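Local coordinates for protein japanin (Rhipicephalus appendiculatus, PDB 4BOE) that binds cholesterol in a lipocalin pocket and, as a secreted tick salivary protein, blocks host dendritic cell differentiation and dampens inflammatory responses, at residues A[31-34]-A[40-43]; A[5-10]-A[63-68]; A[112-117]-A[132-137]; A[45-50]-A[84-89]. One frame throughout, in Å; residues are numbered along the deposited sequence. Where two conformers were deposited one is given.

Contact 1. Residues A[31-34]-A[40-43]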
# COMPACT_ATOMS: atom_id res chain seq x y z
N THR A 31 2.95 1.22 5.26
CA THR A 31 2.00 0.79 6.28
C THR A 31 2.68 -0.16 7.27
O THR A 31 3.29 -1.14 6.85
CB THR A 31 0.67 0.23 5.66
OG1 THR A 31 -0.09 -0.35 6.70
CG2 THR A 31 0.87 -0.84 4.64
N ARG A 32 2.58 0.14 8.59
CA ARG A 32 3.12 -0.71 9.64
C ARG A 32 1.99 -1.43 10.34
O ARG A 32 0.91 -0.87 10.54
CB ARG A 32 3.94 0.07 10.69
CG ARG A 32 5.00 0.98 10.15
CD ARG A 32 5.95 1.32 11.26
NE ARG A 32 6.96 2.29 10.85
CZ ARG A 32 6.88 3.61 11.01
NH1 ARG A 32 5.81 4.16 11.58
NH2 ARG A 32 7.87 4.39 10.59
N TYR A 33 2.28 -2.64 10.78
CA TYR A 33 1.36 -3.46 11.55
C TYR A 33 1.33 -2.89 12.96
O TYR A 33 2.39 -2.62 13.54
CB TYR A 33 1.91 -4.91 11.59
CG TYR A 33 1.15 -5.84 12.51
CD1 TYR A 33 1.41 -5.89 13.87
CD2 TYR A 33 0.17 -6.69 12.01
CE1 TYR A 33 0.70 -6.74 14.72
CE2 TYR A 33 -0.54 -7.55 12.84
CZ TYR A 33 -0.23 -7.61 14.19
OH TYR A 33 -0.91 -8.48 15.00
N LEU A 34 0.14 -2.77 13.54
CA LEU A 34 0.02 -2.27 14.94
C LEU A 34 -0.48 -3.38 15.85
O LEU A 34 0.17 -3.71 16.82
CB LEU A 34 -0.89 -1.05 15.04
CG LEU A 34 -0.48 0.13 14.17
CD1 LEU A 34 -1.44 1.27 14.36
CD2 LEU A 34 0.95 0.59 14.45
N TRP A 40 -9.67 -8.64 12.58
CA TRP A 40 -9.19 -7.36 12.08
C TRP A 40 -7.80 -7.04 12.50
O TRP A 40 -7.50 -7.05 13.69
CB TRP A 40 -10.14 -6.24 12.51
CG TRP A 40 -11.49 -6.37 11.88
CD1 TRP A 40 -12.53 -7.13 12.32
CD2 TRP A 40 -11.88 -5.86 10.59
NE1 TRP A 40 -13.56 -7.11 11.40
CE2 TRP A 40 -13.21 -6.29 10.36
CE3 TRP A 40 -11.23 -5.10 9.61
CZ2 TRP A 40 -13.91 -5.96 9.19
CZ3 TRP A 40 -11.92 -4.76 8.46
CH2 TRP A 40 -13.23 -5.21 8.24
N VAL A 41 -6.95 -6.69 11.53
CA VAL A 41 -5.58 -6.24 11.81
C VAL A 41 -5.59 -4.72 11.74
O VAL A 41 -6.12 -4.16 10.79
CB VAL A 41 -4.58 -6.87 10.80
CG1 VAL A 41 -3.21 -6.20 10.88
CG2 VAL A 41 -4.44 -8.37 11.08
N THR A 42 -4.94 -4.06 12.69
CA THR A 42 -4.85 -2.61 12.68
C THR A 42 -3.48 -2.29 12.17
O THR A 42 -2.49 -2.84 12.63
CB THR A 42 -5.14 -1.96 14.05
OG1 THR A 42 -6.40 -2.41 14.50
CG2 THR A 42 -5.23 -0.44 13.98
N ARG A 43 -3.43 -1.40 11.18
CA ARG A 43 -2.18 -0.94 10.63
C ARG A 43 -2.19 0.60 10.60
O ARG A 43 -3.25 1.22 10.58
CB ARG A 43 -1.98 -1.44 9.19
CG ARG A 43 -2.23 -2.93 8.91
CD ARG A 43 -1.84 -3.25 7.44
NE ARG A 43 -0.39 -3.11 7.28
CZ ARG A 43 0.52 -4.04 7.49
NH1 ARG A 43 0.15 -5.29 7.75
NH2 ARG A 43 1.81 -3.75 7.38

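Contact 2. Residues A[5-10]-A[63-68]. With CLR (cholesterol), chain C.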
# COMPACT_ATOMS: atom_id res chain seq x y z
N PRO A 5 0.60 -10.77 2.93
CA PRO A 5 1.26 -9.62 3.57
C PRO A 5 0.39 -8.58 4.31
O PRO A 5 0.88 -7.98 5.30
CB PRO A 5 2.02 -8.97 2.42
CG PRO A 5 2.05 -9.91 1.37
CD PRO A 5 0.85 -10.76 1.48
N ALA A 6 -0.84 -8.32 3.83
CA ALA A 6 -1.76 -7.35 4.42
C ALA A 6 -2.08 -7.60 5.90
O ALA A 6 -2.18 -6.66 6.68
CB ALA A 6 -3.04 -7.31 3.63
N ILE A 7 -2.20 -8.88 6.29
CA ILE A 7 -2.51 -9.29 7.68
C ILE A 7 -1.29 -9.82 8.42
O ILE A 7 -1.40 -10.29 9.55
CB ILE A 7 -3.69 -10.28 7.68
CG1 ILE A 7 -3.40 -11.56 6.81
CG2 ILE A 7 -4.94 -9.57 7.18
CD1 ILE A 7 -4.03 -12.73 7.27
N ASN A 8 -0.11 -9.64 7.83
CA ASN A 8 1.16 -10.04 8.37
C ASN A 8 1.81 -8.83 9.04
O ASN A 8 1.34 -7.69 8.89
CB ASN A 8 2.07 -10.62 7.28
CG ASN A 8 2.99 -11.72 7.77
OD1 ASN A 8 3.07 -11.98 8.96
ND2 ASN A 8 3.72 -12.34 6.89
N THR A 9 2.87 -9.09 9.80
CA THR A 9 3.53 -8.11 10.66
C THR A 9 4.67 -7.33 10.05
O THR A 9 5.24 -6.47 10.74
CB THR A 9 3.98 -8.84 11.94
OG1 THR A 9 4.79 -9.96 11.59
CG2 THR A 9 2.81 -9.31 12.78
N GLN A 10 4.99 -7.55 8.78
CA GLN A 10 6.06 -6.77 8.14
C GLN A 10 5.51 -5.47 7.55
O GLN A 10 4.37 -5.42 7.10
CB GLN A 10 6.75 -7.57 7.03
CG GLN A 10 7.83 -8.52 7.57
CD GLN A 10 9.11 -7.83 8.00
OE1 GLN A 10 9.50 -6.75 7.52
NE2 GLN A 10 9.84 -8.47 8.89
N PHE A 63 -5.90 2.40 9.89
CA PHE A 63 -6.96 1.64 9.26
C PHE A 63 -6.92 0.20 9.74
O PHE A 63 -5.94 -0.26 10.32
CB PHE A 63 -6.85 1.74 7.71
CG PHE A 63 -5.60 1.17 7.09
CD1 PHE A 63 -4.43 1.91 7.03
CD2 PHE A 63 -5.60 -0.12 6.57
CE1 PHE A 63 -3.26 1.37 6.49
CE2 PHE A 63 -4.42 -0.67 6.05
CZ PHE A 63 -3.27 0.10 5.97
N GLN A 64 -7.99 -0.51 9.52
CA GLN A 64 -8.04 -1.91 9.85
C GLN A 64 -8.30 -2.71 8.55
O GLN A 64 -8.96 -2.22 7.65
CB GLN A 64 -9.15 -2.18 10.87
CG GLN A 64 -8.90 -1.53 12.20
CD GLN A 64 -9.92 -2.00 13.18
OE1 GLN A 64 -9.69 -2.90 13.98
NE2 GLN A 64 -11.12 -1.54 13.00
N VAL A 65 -7.78 -3.94 8.50
CA VAL A 65 -7.96 -4.84 7.37
C VAL A 65 -8.37 -6.24 7.82
O VAL A 65 -7.91 -6.74 8.84
CB VAL A 65 -6.73 -4.89 6.40
CG1 VAL A 65 -6.44 -3.52 5.83
CG2 VAL A 65 -5.49 -5.40 7.10
N LYS A 66 -9.17 -6.87 7.00
CA LYS A 66 -9.63 -8.23 7.20
C LYS A 66 -9.43 -9.01 5.91
O LYS A 66 -9.84 -8.55 4.85
CB LYS A 66 -11.14 -8.24 7.56
CG LYS A 66 -11.66 -9.59 8.03
CD LYS A 66 -13.16 -9.62 8.25
CE LYS A 66 -13.95 -9.52 6.97
NZ LYS A 66 -15.38 -9.93 7.16
N TRP A 67 -8.88 -10.23 6.00
CA TRP A 67 -8.78 -11.14 4.86
C TRP A 67 -9.19 -12.56 5.26
O TRP A 67 -8.51 -13.20 6.06
CB TRP A 67 -7.39 -11.15 4.26
CG TRP A 67 -7.26 -12.07 3.08
CD1 TRP A 67 -7.92 -11.98 1.89
CD2 TRP A 67 -6.41 -13.22 2.99
NE1 TRP A 67 -7.52 -12.99 1.05
CE2 TRP A 67 -6.57 -13.75 1.69
CE3 TRP A 67 -5.64 -13.94 3.92
CZ2 TRP A 67 -5.90 -14.89 1.27
CZ3 TRP A 67 -5.01 -15.10 3.51
CH2 TRP A 67 -5.13 -15.56 2.20
N GLU A 68 -10.31 -13.04 4.72
CA GLU A 68 -10.76 -14.44 4.91
C GLU A 68 -9.87 -15.31 3.98
O GLU A 68 -9.62 -14.90 2.85
CB GLU A 68 -12.23 -14.62 4.48
CG GLU A 68 -13.24 -13.80 5.26
CD GLU A 68 -13.79 -14.51 6.49
OE1 GLU A 68 -12.99 -15.11 7.24
OE2 GLU A 68 -15.03 -14.49 6.67
C1 CLR C . -0.89 7.66 -1.69
C2 CLR C . -0.34 8.81 -2.53
C3 CLR C . 0.11 8.32 -3.89
C4 CLR C . -1.02 7.62 -4.61
C5 CLR C . -1.67 6.54 -3.77
C6 CLR C . -1.87 5.33 -4.28
C7 CLR C . -2.50 4.18 -3.56
C8 CLR C . -3.24 4.62 -2.30
C9 CLR C . -2.38 5.64 -1.52
C10 CLR C . -2.07 6.93 -2.35
C11 CLR C . -2.98 5.95 -0.13
C12 CLR C . -3.32 4.70 0.68
C13 CLR C . -4.25 3.73 -0.08
C14 CLR C . -3.55 3.42 -1.42
C15 CLR C . -4.38 2.26 -1.99
C16 CLR C . -4.69 1.42 -0.75
C17 CLR C . -4.36 2.30 0.48
C18 CLR C . -5.65 4.36 -0.27
C19 CLR C . -3.28 7.89 -2.42
C20 CLR C . -5.28 2.01 1.68
C21 CLR C . -4.94 2.86 2.91
C22 CLR C . -5.28 0.51 2.03
C23 CLR C . -3.90 -0.18 2.14
C24 CLR C . -4.02 -1.63 2.51
C25 CLR C . -2.82 -2.54 2.45
C26 CLR C . -1.47 -2.04 1.97
C27 CLR C . -2.71 -3.57 3.54
O1 CLR C . 0.50 9.46 -4.68

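Contact 3. Residues A[112-117]-A[132-137]. With NAG (2-acetamido-2-deoxy-beta-D-glucopyranose), chain B; CLR (cholesterol), chain C.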
# COMPACT_ATOMS: atom_id res chain seq x y z
N SER A 112 -9.85 -0.30 -13.77
CA SER A 112 -9.48 -0.46 -12.38
C SER A 112 -8.06 0.05 -11.98
O SER A 112 -7.07 -0.47 -12.50
CB SER A 112 -9.62 -1.91 -11.99
OG SER A 112 -9.41 -2.06 -10.61
N THR A 113 -7.98 1.01 -11.02
CA THR A 113 -6.71 1.53 -10.54
C THR A 113 -6.05 0.48 -9.65
O THR A 113 -6.74 -0.28 -8.97
CB THR A 113 -6.83 2.87 -9.84
OG1 THR A 113 -7.62 2.73 -8.67
CG2 THR A 113 -7.36 3.97 -10.75
N CYS A 114 -4.74 0.54 -9.61
CA CYS A 114 -3.94 -0.43 -8.87
C CYS A 114 -2.90 0.21 -7.96
O CYS A 114 -2.50 1.34 -8.16
CB CYS A 114 -3.28 -1.42 -9.83
SG CYS A 114 -1.54 -1.04 -10.20
N SER A 115 -2.42 -0.60 -7.01
CA SER A 115 -1.35 -0.25 -6.06
C SER A 115 -0.52 -1.52 -5.81
O SER A 115 -1.08 -2.62 -5.63
CB SER A 115 -1.85 0.40 -4.78
OG SER A 115 -2.68 -0.41 -3.98
N LEU A 116 0.81 -1.37 -5.88
CA LEU A 116 1.77 -2.43 -5.66
C LEU A 116 2.50 -2.10 -4.36
O LEU A 116 2.97 -0.99 -4.20
CB LEU A 116 2.76 -2.50 -6.83
CG LEU A 116 3.94 -3.47 -6.66
CD1 LEU A 116 3.49 -4.88 -6.61
CD2 LEU A 116 4.96 -3.24 -7.73
N TRP A 117 2.56 -3.08 -3.46
CA TRP A 117 3.17 -2.98 -2.15
C TRP A 117 4.21 -4.04 -2.02
O TRP A 117 3.99 -5.16 -2.43
CB TRP A 117 2.10 -3.19 -1.06
CG TRP A 117 0.96 -2.25 -1.17
CD1 TRP A 117 -0.15 -2.39 -1.94
CD2 TRP A 117 0.83 -0.97 -0.52
NE1 TRP A 117 -0.92 -1.26 -1.88
CE2 TRP A 117 -0.37 -0.39 -0.97
CE3 TRP A 117 1.60 -0.28 0.44
CZ2 TRP A 117 -0.81 0.85 -0.52
CZ3 TRP A 117 1.20 1.01 0.82
CH2 TRP A 117 0.00 1.55 0.35
N ARG A 132 6.83 -6.94 -14.18
CA ARG A 132 6.11 -7.32 -15.38
C ARG A 132 4.60 -7.45 -15.11
O ARG A 132 3.80 -6.85 -15.83
CB ARG A 132 6.72 -8.62 -15.99
CG ARG A 132 5.97 -9.10 -17.22
CD ARG A 132 6.68 -10.27 -17.86
NE ARG A 132 5.96 -10.74 -19.03
CZ ARG A 132 5.92 -10.12 -20.22
NH1 ARG A 132 6.57 -8.98 -20.41
NH2 ARG A 132 5.23 -10.64 -21.22
N THR A 133 4.21 -8.11 -14.04
CA THR A 133 2.79 -8.21 -13.66
C THR A 133 2.16 -6.86 -13.41
O THR A 133 1.05 -6.60 -13.85
CB THR A 133 2.64 -9.08 -12.40
OG1 THR A 133 3.23 -10.34 -12.65
CG2 THR A 133 1.20 -9.28 -11.98
N PHE A 134 2.86 -6.02 -12.68
CA PHE A 134 2.37 -4.67 -12.39
C PHE A 134 2.13 -3.88 -13.70
O PHE A 134 1.05 -3.31 -13.87
CB PHE A 134 3.34 -3.95 -11.43
CG PHE A 134 3.14 -2.47 -11.31
CD1 PHE A 134 2.02 -1.95 -10.68
CD2 PHE A 134 4.10 -1.58 -11.78
CE1 PHE A 134 1.85 -0.59 -10.55
CE2 PHE A 134 3.91 -0.21 -11.67
CZ PHE A 134 2.76 0.28 -11.10
N TYR A 135 3.10 -3.88 -14.61
CA TYR A 135 2.96 -3.17 -15.88
C TYR A 135 1.91 -3.80 -16.83
O TYR A 135 1.33 -3.10 -17.64
CB TYR A 135 4.31 -3.00 -16.59
CG TYR A 135 5.04 -1.77 -16.12
CD1 TYR A 135 5.86 -1.81 -15.00
CD2 TYR A 135 4.85 -0.54 -16.74
CE1 TYR A 135 6.49 -0.67 -14.53
CE2 TYR A 135 5.51 0.60 -16.30
CZ TYR A 135 6.32 0.54 -15.18
OH TYR A 135 6.96 1.65 -14.71
N THR A 136 1.64 -5.08 -16.68
CA THR A 136 0.60 -5.73 -17.46
C THR A 136 -0.82 -5.34 -17.02
O THR A 136 -1.66 -4.95 -17.82
CB THR A 136 0.80 -7.25 -17.36
OG1 THR A 136 2.06 -7.55 -17.92
CG2 THR A 136 -0.29 -8.05 -18.07
N ILE A 137 -1.09 -5.47 -15.74
CA ILE A 137 -2.41 -5.34 -15.15
C ILE A 137 -2.90 -3.95 -14.82
O ILE A 137 -4.11 -3.73 -14.76
CB ILE A 137 -2.37 -6.19 -13.80
CG1 ILE A 137 -2.19 -7.68 -14.06
CG2 ILE A 137 -3.55 -5.95 -12.87
CD1 ILE A 137 -3.18 -8.33 -15.02
C1 NAG B . 9.65 -2.62 -15.18
C2 NAG B . 11.11 -2.30 -15.49
C3 NAG B . 11.14 -1.01 -16.30
C4 NAG B . 10.28 -1.15 -17.55
C5 NAG B . 8.86 -1.53 -17.14
C6 NAG B . 7.93 -1.76 -18.31
C7 NAG B . 12.55 -3.19 -13.68
C8 NAG B . 13.04 -2.93 -12.29
N2 NAG B . 11.88 -2.17 -14.27
O3 NAG B . 12.49 -0.73 -16.65
O4 NAG B . 10.25 0.07 -18.29
O5 NAG B . 8.88 -2.74 -16.37
O6 NAG B . 8.55 -2.54 -19.33
O7 NAG B . 12.71 -4.28 -14.23
C1 CLR C . -0.89 7.66 -1.69
C2 CLR C . -0.34 8.81 -2.53
C3 CLR C . 0.11 8.32 -3.89
C4 CLR C . -1.02 7.62 -4.61
C5 CLR C . -1.67 6.54 -3.77
C6 CLR C . -1.87 5.33 -4.28
C7 CLR C . -2.50 4.18 -3.56
C8 CLR C . -3.24 4.62 -2.30
C9 CLR C . -2.38 5.64 -1.52
C10 CLR C . -2.07 6.93 -2.35
C11 CLR C . -2.98 5.95 -0.13
C12 CLR C . -3.32 4.70 0.68
C13 CLR C . -4.25 3.73 -0.08
C14 CLR C . -3.55 3.42 -1.42
C15 CLR C . -4.38 2.26 -1.99
C16 CLR C . -4.69 1.42 -0.75
C17 CLR C . -4.36 2.30 0.48
C18 CLR C . -5.65 4.36 -0.27
C19 CLR C . -3.28 7.89 -2.42
C20 CLR C . -5.28 2.01 1.68
C21 CLR C . -4.94 2.86 2.91
C22 CLR C . -5.28 0.51 2.03
C23 CLR C . -3.90 -0.18 2.14
C24 CLR C . -4.02 -1.63 2.51
C25 CLR C . -2.82 -2.54 2.45
C26 CLR C . -1.47 -2.04 1.97
C27 CLR C . -2.71 -3.57 3.54
O1 CLR C . 0.50 9.46 -4.68

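Contact 4. Residues A[45-50]-A[84-89]. With CLR (cholesterol), chain C.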
# COMPACT_ATOMS: atom_id res chain seq x y z
N LEU A 45 -0.97 4.10 8.42
CA LEU A 45 -0.65 4.60 7.10
C LEU A 45 0.30 5.76 7.39
O LEU A 45 -0.09 6.70 8.06
CB LEU A 45 -1.89 5.05 6.34
CG LEU A 45 -1.63 5.58 4.93
CD1 LEU A 45 -1.08 4.49 4.01
CD2 LEU A 45 -2.87 6.12 4.38
N ILE A 46 1.55 5.64 6.99
CA ILE A 46 2.61 6.60 7.24
C ILE A 46 3.03 7.24 5.90
O ILE A 46 3.16 6.55 4.90
CB ILE A 46 3.82 5.90 7.90
CG1 ILE A 46 3.44 5.11 9.17
CG2 ILE A 46 4.96 6.86 8.21
CD1 ILE A 46 2.82 5.94 10.26
N TYR A 47 3.27 8.54 5.92
CA TYR A 47 3.73 9.26 4.72
C TYR A 47 4.29 10.60 5.10
O TYR A 47 4.18 11.01 6.25
CB TYR A 47 2.60 9.42 3.69
CG TYR A 47 1.39 10.16 4.18
CD1 TYR A 47 0.42 9.52 4.94
CD2 TYR A 47 1.18 11.50 3.86
CE1 TYR A 47 -0.71 10.20 5.41
CE2 TYR A 47 0.07 12.19 4.31
CZ TYR A 47 -0.89 11.53 5.07
OH TYR A 47 -1.99 12.20 5.54
N VAL A 48 4.93 11.25 4.17
CA VAL A 48 5.38 12.62 4.36
C VAL A 48 4.58 13.53 3.41
O VAL A 48 4.28 13.16 2.28
CB VAL A 48 6.93 12.84 4.23
CG1 VAL A 48 7.67 11.97 5.23
CG2 VAL A 48 7.44 12.60 2.83
N PHE A 49 4.17 14.68 3.90
CA PHE A 49 3.54 15.72 3.10
C PHE A 49 4.63 16.78 3.01
O PHE A 49 5.11 17.26 4.03
CB PHE A 49 2.26 16.22 3.75
CG PHE A 49 1.51 17.16 2.84
CD1 PHE A 49 0.74 16.68 1.79
CD2 PHE A 49 1.55 18.54 3.05
CE1 PHE A 49 0.06 17.55 0.95
CE2 PHE A 49 0.89 19.41 2.20
CZ PHE A 49 0.14 18.92 1.16
N THR A 50 5.14 17.02 1.83
CA THR A 50 6.30 17.88 1.65
C THR A 50 6.02 19.37 1.48
O THR A 50 6.96 20.14 1.56
CB THR A 50 7.13 17.40 0.47
OG1 THR A 50 6.28 17.25 -0.65
CG2 THR A 50 7.82 16.10 0.77
N ASP A 84 -11.48 10.28 3.93
CA ASP A 84 -11.73 11.64 3.45
C ASP A 84 -10.59 12.17 2.52
O ASP A 84 -10.87 12.72 1.46
CB ASP A 84 -11.91 12.59 4.69
CG ASP A 84 -12.38 14.01 4.44
OD1 ASP A 84 -12.79 14.31 3.29
OD2 ASP A 84 -12.40 14.81 5.42
N ASN A 85 -9.34 12.03 2.94
CA ASN A 85 -8.21 12.64 2.22
C ASN A 85 -7.34 11.74 1.30
O ASN A 85 -6.70 12.28 0.41
CB ASN A 85 -7.28 13.28 3.28
CG ASN A 85 -7.87 14.57 3.88
OD1 ASN A 85 -8.44 15.41 3.18
ND2 ASN A 85 -7.84 14.71 5.18
N LEU A 86 -7.26 10.43 1.54
CA LEU A 86 -6.40 9.55 0.74
C LEU A 86 -7.19 8.59 -0.13
O LEU A 86 -6.60 7.77 -0.82
CB LEU A 86 -5.40 8.86 1.67
CG LEU A 86 -4.41 9.83 2.33
CD1 LEU A 86 -3.71 9.21 3.43
CD2 LEU A 86 -3.39 10.37 1.33
N GLY A 87 -8.52 8.75 -0.16
CA GLY A 87 -9.41 7.99 -1.02
C GLY A 87 -9.52 6.51 -0.72
O GLY A 87 -9.85 5.77 -1.62
N ALA A 88 -9.25 6.07 0.52
CA ALA A 88 -9.35 4.63 0.83
C ALA A 88 -10.79 4.11 0.65
O ALA A 88 -11.75 4.76 1.07
CB ALA A 88 -8.88 4.35 2.24
N LYS A 89 -10.92 2.94 -0.01
CA LYS A 89 -12.19 2.27 -0.30
C LYS A 89 -12.45 1.19 0.76
O LYS A 89 -11.50 0.77 1.44
CB LYS A 89 -12.13 1.61 -1.68
CG LYS A 89 -11.76 2.55 -2.81
CD LYS A 89 -12.75 3.68 -3.00
CE LYS A 89 -12.50 4.46 -4.27
NZ LYS A 89 -12.14 5.88 -3.97
C1 CLR C . -0.89 7.66 -1.69
C2 CLR C . -0.34 8.81 -2.53
C3 CLR C . 0.11 8.32 -3.89
C4 CLR C . -1.02 7.62 -4.61
C5 CLR C . -1.67 6.54 -3.77
C6 CLR C . -1.87 5.33 -4.28
C7 CLR C . -2.50 4.18 -3.56
C8 CLR C . -3.24 4.62 -2.30
C9 CLR C . -2.38 5.64 -1.52
C10 CLR C . -2.07 6.93 -2.35
C11 CLR C . -2.98 5.95 -0.13
C12 CLR C . -3.32 4.70 0.68
C13 CLR C . -4.25 3.73 -0.08
C14 CLR C . -3.55 3.42 -1.42
C15 CLR C . -4.38 2.26 -1.99
C16 CLR C . -4.69 1.42 -0.75
C17 CLR C . -4.36 2.30 0.48
C18 CLR C . -5.65 4.36 -0.27
C19 CLR C . -3.28 7.89 -2.42
C20 CLR C . -5.28 2.01 1.68
C21 CLR C . -4.94 2.86 2.91
C22 CLR C . -5.28 0.51 2.03
C23 CLR C . -3.90 -0.18 2.14
C24 CLR C . -4.02 -1.63 2.51
C25 CLR C . -2.82 -2.54 2.45
C26 CLR C . -1.47 -2.04 1.97
C27 CLR C . -2.71 -3.57 3.54
O1 CLR C . 0.50 9.46 -4.68

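Contact 1. Residues A[31-34]-A[40-43]
R43 grips T31 side-on with two nitrogens. R43 NE donates to T31 OG1 at 2.8 Å. R43 NH2 donates to T31 O at 3.0 Å, and this bond is fairly straight (161°). Both oxygens lie in the guanidinium plane, although NH2 stands above the plane of the T31 carbonyl. A bend at chi3 (68°) turns the arginine back across T31, and the two side chains meet at about a right angle. The same guanidinium also bonds to the backbone oxygens of A6, N8 and Q10, so its rotation is fixed. T31 OG1 is also hydrogen-bonded to S44 O. The hydroxyl thus holds two successive residues of strand 40-49. Y33 CA sits over the centre of one guanidinium face, 4.1 Å above it. T31 and R43 also touch the bound cholesterol.

Y33 and R43 form an antiparallel non-hydrogen-bonded pair, with their CA atoms 4.4 Å apart. Next to them L34 N donates to T42 O at 2.8 Å. Packing lies further out. Y33 CE2 meets V41 CG1 at 3.6 Å, and L34 CD1 comes within 4.2 Å of T42 CG2.

The contact joins strands 26-37 and 40-49, a beta hairpin of the lipocalin barrel. On one flank T31 bonds through its backbone to L12. On the other, V41 and R43 pair with V65 and F63 of strand 59-66.

Contact 2. Residues A[5-10]-A[63-68]
I7 lies across W67 and V65, and its side chain carries most of the apolar packing here. At CB it divides. I7 CG2 meets W67 CB at 4.1 Å and V65 CG2 at 4.2 Å. CG1 sits between the backbone N and the carbonyl carbon (chi1 58°) and leads to CD1. That tip reaches the edge of the indole, near its plane, 3.9 Å from W67 CE3. The side chains of I7 and W67 cross at about a right angle. The indole is held at its polar end by S71, whose O is hydrogen-bonded to W67 NE1.

V65 also packs against the backbone, with CG2 3.6 Å from A6 O. N8 N bonds to P5 O at 3.2 Å, which closes the turn that presents A6 and I7.

Toward the interior, A6 CB lies 3.8 Å from C27 at the end of the cholesterol tail. F63 CE2 approaches C24 of the tail at 3.7 Å. The N-terminal segment thus lies at the tail end of the ligand, consistent with the N-terminal stretch that closes one end of the barrel in lipocalins.

Contact 3. Residues A[112-117]-A[132-137]
The helical turn that carries F134 to C114 and L116 is fastened at R132 O, which accepts two bonds from T136. T136 N reaches it at 2.9 Å as part of the helix. T136 OG1 reaches it at 2.8 Å from above the carbonyl plane. This hydroxyl is thus turned back onto its own helix.

F134 is the residue of the helix that meets the strand. Its CG is anti to the backbone N (chi1 166°), and the ring extends from the helix toward the sheet. L116 packs on it, with its CB 4.0 Å from F134 CD1. L116 CD2 also touches F134 CG and CB. C114 was deposited in two conformers. In one of them SG lies beside the ring edge, 3.4 Å from F134 CE1 and 74° off the ring normal. This sulfur-aromatic contact holds for that conformer alone and is to that extent uncertain. P141 of strand 141-143 also touches F134.

Alternate residues of the strand face the pocket. W117 NE1 donates to S115 OG at 2.9 Å, which helps hold the indole. C26 of cholesterol lies 3.5 Å above the centre of the indole. C5 of a NAG of the N131 glycan lies 3.6 Å above the centre of the Y135 ring.

The chemistry between strand and helix is apolar, and a disulfide from C114 to C138 reinforces it. C138, directly after helix 128-137, ties the end of the helix to the strand covalently, while the other face of the strand serves the ligand.

Contact 4. Residues A[45-50]-A[84-89]
L45 and L86 meet tip to tip, and this is the tight part of the contact. L45 CD2 lies 3.3 Å from L86 CD1, closer than usual for two methyl carbons. The same L86 methyl also meets the Y47 ring, where Y47 CE1 lies 3.7 Å from L86 CD1. One branch of L86 therefore makes all the close approaches to L45 and Y47. Y47 CG stands between the backbone N and the carbonyl carbon (chi1 59°), and its ring comes at L86 from the opposite direction.

Cholesterol adds to this buried side. Both L45 CD1 and L45 CD2 lie 4.0 Å from its C12. L86 O is 3.6 Å from the C18 methyl, which also lies 4.1 Å from A88 CB. The side chain of L86 is about 5 Å, at the nearest atoms, from that of E23, a cholesterol-binding residue whose N is hydrogen-bonded to the ligand.

The other side is loose and faces solvent. D84, N85 and K89 are exposed there. K89 NZ folds back to donate to G87 O at 3.3 Å, a bond within the loop.

L86 directly follows helix 80-85, and the loop reaches the ligand beside strand 40-49, through L86 O and A88. L45 and Y47 belong to strand 40-49, paired with strand 59-66 through G61 and Q59. Their side chains also touch the helix itself, L45 at V82 and Y47 at Y81.

In the fold
Contacts 3 and 4 are buried, while contacts 1 and 2 are partly buried. All four reach one curled antiparallel sheet and touch the cholesterol it encloses. Contacts 1 and 4 share strand 40-49. Contact 2 uses the next strand, 59-66, so contacts 1 and 2 are adjacent in the sheet. F63 of contact 2 also packs on L45 of contact 4. Contact 1 is polar, centred on one arginine, where the others rely on apolar side chains. Contact 3 lies across the chain's centre from contact 1 and differs from the others in its disulfide and nearby glycan.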